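Local coordinates for tail fiber protein (Acinetobacter phage AM24, PDB 5W5P), which probably binds, and perhaps degrades, the capsular polysaccharide of its Acinetobacter host as a trimeric tailspike at the phage tail, at residues I476-I481 with V574-L579. Sequence-based numbering, arbitrary orientation.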
# COMPACT_ATOMS: atom_id res chain seq x y z
N ILE A 476 3.68 42.70 -7.65
CA ILE A 476 2.93 41.55 -8.15
C ILE A 476 2.90 41.63 -9.67
O ILE A 476 3.08 42.70 -10.26
CB ILE A 476 1.51 41.49 -7.56
CG1 ILE A 476 0.67 42.65 -8.07
CG2 ILE A 476 1.56 41.48 -6.03
CD1 ILE A 476 -0.72 42.71 -7.47
N ASP A 477 2.66 40.48 -10.30
CA ASP A 477 2.64 40.40 -11.75
C ASP A 477 1.35 39.74 -12.22
O ASP A 477 0.83 38.82 -11.57
CB ASP A 477 3.85 39.62 -12.29
CG ASP A 477 4.26 40.08 -13.67
OD1 ASP A 477 3.39 40.52 -14.45
OD2 ASP A 477 5.47 40.01 -13.98
N THR A 478 0.84 40.20 -13.36
CA THR A 478 -0.37 39.68 -13.97
C THR A 478 -0.11 39.00 -15.30
O THR A 478 -1.06 38.61 -15.99
CB THR A 478 -1.40 40.80 -14.16
OG1 THR A 478 -0.93 41.72 -15.15
CG2 THR A 478 -1.63 41.54 -12.85
N ASN A 479 1.16 38.83 -15.68
CA ASN A 479 1.49 38.35 -17.02
C ASN A 479 0.97 36.94 -17.26
O ASN A 479 0.58 36.60 -18.39
CB ASN A 479 3.01 38.40 -17.23
CG ASN A 479 3.76 37.43 -16.35
OD1 ASN A 479 3.49 37.31 -15.15
ND2 ASN A 479 4.72 36.71 -16.93
N LEU A 480 0.95 36.10 -16.23
CA LEU A 480 0.44 34.75 -16.39
C LEU A 480 -1.09 34.71 -16.38
O LEU A 480 -1.68 33.82 -16.99
CB LEU A 480 1.02 33.84 -15.31
CG LEU A 480 2.55 33.79 -15.36
CD1 LEU A 480 3.10 32.84 -14.32
CD2 LEU A 480 3.04 33.41 -16.75
N ILE A 481 -1.73 35.67 -15.70
CA ILE A 481 -3.18 35.81 -15.82
C ILE A 481 -3.57 36.11 -17.26
O ILE A 481 -4.48 35.50 -17.82
CB ILE A 481 -3.70 36.90 -14.86
CG1 ILE A 481 -3.38 36.55 -13.41
CG2 ILE A 481 -5.20 37.07 -15.03
CD1 ILE A 481 -3.90 37.58 -12.42
N VAL A 574 3.41 48.78 -14.13
CA VAL A 574 4.62 48.81 -14.95
C VAL A 574 4.61 47.54 -15.79
O VAL A 574 4.78 46.44 -15.26
CB VAL A 574 5.89 48.91 -14.11
CG1 VAL A 574 7.13 48.87 -15.00
CG2 VAL A 574 5.88 50.17 -13.27
N GLY A 575 4.43 47.70 -17.10
CA GLY A 575 4.25 46.57 -17.98
C GLY A 575 3.01 45.79 -17.59
O GLY A 575 1.89 46.29 -17.71
N THR A 576 3.21 44.56 -17.10
CA THR A 576 2.13 43.77 -16.53
C THR A 576 2.19 43.74 -15.01
O THR A 576 1.30 43.17 -14.38
CB THR A 576 2.17 42.34 -17.08
OG1 THR A 576 3.50 41.83 -17.00
CG2 THR A 576 1.70 42.31 -18.53
N LYS A 577 3.21 44.34 -14.40
CA LYS A 577 3.40 44.28 -12.96
C LYS A 577 2.70 45.45 -12.28
O LYS A 577 2.34 46.45 -12.90
CB LYS A 577 4.89 44.29 -12.61
CG LYS A 577 5.68 43.16 -13.25
CD LYS A 577 7.16 43.26 -12.95
CE LYS A 577 7.95 42.21 -13.72
NZ LYS A 577 9.40 42.53 -13.75
N TYR A 578 2.51 45.31 -10.97
CA TYR A 578 1.97 46.36 -10.13
C TYR A 578 2.92 46.56 -8.96
O TYR A 578 3.24 45.61 -8.24
CB TYR A 578 0.56 46.02 -9.64
CG TYR A 578 -0.52 46.38 -10.63
CD1 TYR A 578 -0.88 45.50 -11.64
CD2 TYR A 578 -1.17 47.62 -10.57
CE1 TYR A 578 -1.86 45.83 -12.56
CE2 TYR A 578 -2.15 47.95 -11.49
CZ TYR A 578 -2.49 47.05 -12.48
OH TYR A 578 -3.46 47.36 -13.40
N LEU A 579 3.39 47.79 -8.79
CA LEU A 579 4.25 48.15 -7.67
C LEU A 579 3.38 48.72 -6.55
O LEU A 579 2.71 49.74 -6.75
CB LEU A 579 5.31 49.17 -8.09
CG LEU A 579 6.04 48.98 -9.43
CD1 LEU A 579 7.03 50.11 -9.65
CD2 LEU A 579 6.75 47.64 -9.48
O HOH W 1 6.39 40.86 -16.35
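I476 and Y578 form an antiparallel hydrogen-bonded pair where strand 470-477 meets strand 577-582 in the C-terminal domain, I476 N giving to Y578 O and Y578 N to I476 O (2.8 Å). On the face carrying their side chains the packing is close: I476 CG1 lies 3.7 Å from Y578 CB, and T478 CG2 comes up to the tyrosine ring at its edge. V535, V537 and I620 cover T478 on this buried side, while Y578 OH bonds R573 NE. Beyond the strand pair, T576 O, in the type II' turn from V574 to K577, takes two bonds from T478, with OG1 at 2.8 Å in the carbonyl plane and N from above it. The other face opens at the partly exposed T576 and K577. There the lysine chain lies against the buried D477 carboxylate, CG 3.2 Å from OD2, before its end leads away. D477 OD1 receives T576 OG1 on its syn lone pair at 2.9 Å; N479 N reaches it from above the carboxylate, making an Asx turn. A water joins D477 OD2 to T576 OG1. Directional bonds from T576 OG1 and T478 thus tie on the turn, while K577 NZ, weakly paired with E475, probably adds diffuse attraction.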